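Local coordinates for uncharacterized protein MG027 (Mycoplasma genitalium, PDB 1Q8C) that is of unknown function but resembles NusB proteins in structure, which suggests, without proving, a related role in RNA binding or transcription, at residues V106-K120 against E139-L151. Numbering follows the deposited sequence.
Sequences VLCALSEQKAHNTDK and EKKQTHALLDKLL
V106 brings its CG1 methyl to the edge of the H144 imidazole, close to the ring plane, while the backbone carbonyl O of Q142 lies 3.7 Å above the centre of one ring face. At the other end of the contact L151 lies over one face of the D119 carboxylate, its CD1 3.4 Å from D119 CG, and L151 N gives D119 OD1 a weak but fairly straight hydrogen bond (3.3 Å, 161°). The same oxygen takes K120 N at 2.7 Å, so it accepts from two backbone N-H groups, one on either side of the carboxylate plane. Between these ends, L110 CD2 rests on L147 CB at 4.1 Å, and Q113 reaches the tail with an extended chain, CG anti to the backbone N (chi1 -174°), its amide crossing the aliphatic part of K149. K120 lays its CG against D148 CB at 3.7 Å, then bends at chi3 to put NZ 3.4 Å from A145 O, a weak hydrogen bond. T143 also touches A127 of helix 120-133, and Q113 touches L123 there. In this all-helical, NusB-like fold the irregular C-terminal tail, with an inverse gamma turn centred on T143, runs alongside helix 100-116, in the same direction, and past the loop that follows it.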
# COMPACT_ATOMS: atom_id res chain seq x y z
N VAL A 106 3.42 -1.48 -0.18
CA VAL A 106 3.46 -1.46 1.28
C VAL A 106 2.51 -0.38 1.85
O VAL A 106 1.81 -0.63 2.81
CB VAL A 106 4.89 -1.23 1.84
CG1 VAL A 106 4.83 -1.03 3.36
CG2 VAL A 106 5.80 -2.43 1.53
N LEU A 107 2.48 0.80 1.26
CA LEU A 107 1.56 1.84 1.75
C LEU A 107 0.10 1.44 1.58
O LEU A 107 -0.75 1.89 2.35
CB LEU A 107 1.81 3.15 1.02
CG LEU A 107 3.12 3.80 1.45
CD1 LEU A 107 3.54 4.83 0.42
CD2 LEU A 107 2.96 4.42 2.82
N CYS A 108 -0.21 0.60 0.60
CA CYS A 108 -1.59 0.19 0.38
C CYS A 108 -2.03 -0.73 1.52
O CYS A 108 -3.13 -0.60 2.03
CB CYS A 108 -1.78 -0.47 -1.00
SG CYS A 108 -3.46 -1.09 -1.36
N ALA A 109 -1.13 -1.63 1.91
CA ALA A 109 -1.36 -2.59 3.00
C ALA A 109 -1.58 -1.90 4.35
O ALA A 109 -2.45 -2.31 5.14
CB ALA A 109 -0.17 -3.55 3.09
N LEU A 110 -0.76 -0.89 4.62
CA LEU A 110 -0.90 -0.03 5.79
C LEU A 110 -2.22 0.72 5.75
O LEU A 110 -2.90 0.84 6.76
CB LEU A 110 0.23 1.01 5.83
CG LEU A 110 1.66 0.49 6.00
CD1 LEU A 110 2.70 1.59 5.93
CD2 LEU A 110 1.75 -0.19 7.32
N SER A 111 -2.55 1.24 4.58
CA SER A 111 -3.77 2.03 4.40
C SER A 111 -4.98 1.15 4.60
O SER A 111 -5.96 1.60 5.18
CB SER A 111 -3.81 2.66 3.01
OG SER A 111 -2.68 3.47 2.78
N GLU A 112 -4.88 -0.10 4.16
CA GLU A 112 -6.00 -1.02 4.20
C GLU A 112 -6.21 -1.56 5.59
O GLU A 112 -7.34 -1.74 6.03
CB GLU A 112 -5.82 -2.18 3.21
CG GLU A 112 -6.95 -3.20 3.36
CD GLU A 112 -6.94 -4.36 2.38
OE1 GLU A 112 -7.77 -5.27 2.59
OE2 GLU A 112 -6.14 -4.37 1.41
N GLN A 113 -5.14 -1.85 6.30
CA GLN A 113 -5.31 -2.33 7.65
C GLN A 113 -5.94 -1.24 8.49
O GLN A 113 -6.72 -1.52 9.39
CB GLN A 113 -3.99 -2.77 8.26
CG GLN A 113 -4.23 -3.39 9.62
CD GLN A 113 -3.05 -4.21 10.12
OE1 GLN A 113 -3.16 -5.41 10.26
NE2 GLN A 113 -1.95 -3.55 10.41
N LYS A 114 -5.57 0.00 8.20
CA LYS A 114 -6.12 1.16 8.89
C LYS A 114 -7.62 1.35 8.58
O LYS A 114 -8.42 1.57 9.47
CB LYS A 114 -5.34 2.43 8.48
CG LYS A 114 -5.86 3.73 9.10
CD LYS A 114 -5.53 3.80 10.57
CE LYS A 114 -5.00 5.16 10.97
NZ LYS A 114 -3.50 5.27 10.87
N ALA A 115 -7.99 1.26 7.31
CA ALA A 115 -9.38 1.54 6.91
C ALA A 115 -10.34 0.38 7.23
O ALA A 115 -11.46 0.57 7.70
CB ALA A 115 -9.42 1.84 5.44
N HIS A 116 -9.88 -0.83 6.96
CA HIS A 116 -10.73 -2.01 6.98
C HIS A 116 -10.34 -3.06 8.01
O HIS A 116 -11.07 -4.01 8.22
CB HIS A 116 -10.72 -2.62 5.60
CG HIS A 116 -11.31 -1.73 4.56
ND1 HIS A 116 -12.60 -1.25 4.64
CD2 HIS A 116 -10.79 -1.21 3.42
CE1 HIS A 116 -12.86 -0.50 3.58
NE2 HIS A 116 -11.78 -0.47 2.82
N ASN A 117 -9.18 -2.90 8.64
CA ASN A 117 -8.74 -3.80 9.71
C ASN A 117 -8.52 -5.22 9.18
O ASN A 117 -8.72 -6.19 9.89
CB ASN A 117 -9.73 -3.78 10.89
CG ASN A 117 -9.76 -2.43 11.59
OD1 ASN A 117 -10.80 -1.76 11.64
ND2 ASN A 117 -8.62 -2.02 12.14
N THR A 118 -8.12 -5.32 7.91
CA THR A 118 -7.86 -6.60 7.30
C THR A 118 -6.78 -7.31 8.10
O THR A 118 -5.87 -6.65 8.57
CB THR A 118 -7.36 -6.38 5.87
OG1 THR A 118 -8.35 -5.68 5.12
CG2 THR A 118 -7.20 -7.70 5.16
N ASP A 119 -6.85 -8.64 8.27
CA ASP A 119 -5.85 -9.32 9.08
C ASP A 119 -4.50 -9.43 8.36
O ASP A 119 -4.42 -9.44 7.14
CB ASP A 119 -6.32 -10.71 9.54
CG ASP A 119 -5.62 -11.18 10.83
OD1 ASP A 119 -4.71 -10.49 11.35
OD2 ASP A 119 -5.93 -12.25 11.41
N LYS A 120 -3.44 -9.51 9.16
CA LYS A 120 -2.08 -9.58 8.65
C LYS A 120 -1.80 -10.67 7.59
O LYS A 120 -1.20 -10.36 6.56
CB LYS A 120 -1.10 -9.72 9.81
CG LYS A 120 0.34 -9.42 9.42
CD LYS A 120 1.27 -9.31 10.64
CE LYS A 120 2.11 -10.54 10.84
NZ LYS A 120 2.83 -10.55 12.16
N GLU A 139 9.71 -9.72 -3.63
CA GLU A 139 8.87 -10.27 -2.57
C GLU A 139 9.58 -10.31 -1.20
O GLU A 139 8.94 -10.16 -0.17
CB GLU A 139 8.44 -11.71 -2.95
CG GLU A 139 7.20 -11.85 -3.87
CD GLU A 139 7.08 -13.25 -4.49
OE1 GLU A 139 5.94 -13.73 -4.73
OE2 GLU A 139 8.12 -13.88 -4.75
N LYS A 140 10.89 -10.55 -1.21
CA LYS A 140 11.67 -10.64 0.04
C LYS A 140 11.48 -9.46 0.97
O LYS A 140 11.76 -9.54 2.16
CB LYS A 140 13.16 -10.83 -0.26
CG LYS A 140 13.52 -12.25 -0.63
CD LYS A 140 13.19 -13.24 0.48
CE LYS A 140 14.28 -14.31 0.62
NZ LYS A 140 13.78 -15.50 1.36
N LYS A 141 10.99 -8.35 0.44
CA LYS A 141 10.57 -7.24 1.28
C LYS A 141 9.05 -7.40 1.42
O LYS A 141 8.25 -6.70 0.78
CB LYS A 141 11.01 -5.90 0.70
CG LYS A 141 12.55 -5.68 0.70
CD LYS A 141 13.29 -6.65 -0.23
CE LYS A 141 14.31 -5.96 -1.13
NZ LYS A 141 15.06 -4.87 -0.45
N GLN A 142 8.72 -8.41 2.23
CA GLN A 142 7.39 -8.69 2.76
C GLN A 142 6.70 -7.38 3.09
O GLN A 142 7.34 -6.34 3.07
CB GLN A 142 7.51 -9.60 4.01
CG GLN A 142 7.87 -8.92 5.37
CD GLN A 142 9.15 -8.02 5.39
OE1 GLN A 142 9.62 -7.64 6.47
NE2 GLN A 142 9.68 -7.69 4.23
N THR A 143 5.41 -7.43 3.43
CA THR A 143 4.75 -6.21 3.93
C THR A 143 5.12 -6.12 5.38
O THR A 143 4.26 -6.02 6.25
CB THR A 143 3.27 -6.27 3.89
OG1 THR A 143 2.84 -6.74 2.61
CG2 THR A 143 2.72 -4.84 4.03
N HIS A 144 6.41 -6.21 5.62
CA HIS A 144 6.87 -6.22 6.96
C HIS A 144 5.84 -6.91 7.88
O HIS A 144 4.72 -6.40 8.12
CB HIS A 144 7.30 -4.80 7.29
CG HIS A 144 8.20 -4.23 6.23
ND1 HIS A 144 9.50 -4.66 6.05
CD2 HIS A 144 7.98 -3.32 5.25
CE1 HIS A 144 10.05 -4.01 5.04
NE2 HIS A 144 9.14 -3.19 4.54
N ALA A 145 6.22 -8.12 8.30
CA ALA A 145 5.56 -8.83 9.39
C ALA A 145 5.74 -7.94 10.60
O ALA A 145 5.03 -8.08 11.59
CB ALA A 145 6.23 -10.22 9.62
N LEU A 146 6.69 -7.00 10.49
CA LEU A 146 6.92 -5.98 11.51
C LEU A 146 5.97 -4.75 11.44
O LEU A 146 5.62 -4.22 12.49
CB LEU A 146 8.39 -5.52 11.47
CG LEU A 146 9.37 -6.54 12.06
CD1 LEU A 146 10.64 -6.63 11.22
CD2 LEU A 146 9.72 -6.25 13.54
N LEU A 147 5.56 -4.32 10.25
CA LEU A 147 4.73 -3.11 10.14
C LEU A 147 3.23 -3.29 10.36
O LEU A 147 2.56 -2.34 10.76
CB LEU A 147 4.96 -2.36 8.80
CG LEU A 147 6.25 -1.51 8.75
CD1 LEU A 147 6.49 -0.90 7.38
CD2 LEU A 147 6.24 -0.39 9.78
N ASP A 148 2.69 -4.48 10.09
CA ASP A 148 1.26 -4.75 10.26
C ASP A 148 1.05 -5.40 11.62
O ASP A 148 1.96 -6.04 12.14
CB ASP A 148 0.72 -5.71 9.18
CG ASP A 148 0.59 -5.08 7.80
OD1 ASP A 148 0.90 -5.79 6.80
OD2 ASP A 148 0.14 -3.92 7.60
N LYS A 149 -0.17 -5.26 12.15
CA LYS A 149 -0.60 -5.94 13.38
C LYS A 149 -1.34 -7.26 13.03
O LYS A 149 -2.21 -7.27 12.14
CB LYS A 149 -1.54 -5.03 14.20
CG LYS A 149 -2.84 -4.67 13.45
CD LYS A 149 -3.84 -3.74 14.19
CE LYS A 149 -4.89 -3.14 13.18
NZ LYS A 149 -5.90 -4.11 12.69
N LEU A 150 -0.98 -8.35 13.70
CA LEU A 150 -1.77 -9.59 13.64
C LEU A 150 -2.76 -9.41 14.77
O LEU A 150 -2.37 -9.04 15.87
CB LEU A 150 -0.89 -10.84 13.87
CG LEU A 150 -1.42 -12.29 13.66
CD1 LEU A 150 -2.53 -12.44 12.63
CD2 LEU A 150 -0.27 -13.23 13.30
N LEU A 151 -4.04 -9.67 14.49
CA LEU A 151 -5.14 -9.32 15.40
C LEU A 151 -5.12 -10.16 16.68
O LEU A 151 -5.87 -11.13 16.86
CB LEU A 151 -6.51 -9.43 14.70
CG LEU A 151 -6.65 -9.06 13.21
CD1 LEU A 151 -8.02 -9.51 12.65
CD2 LEU A 151 -6.44 -7.59 12.95
OXT LEU A 151 -4.34 -9.90 17.61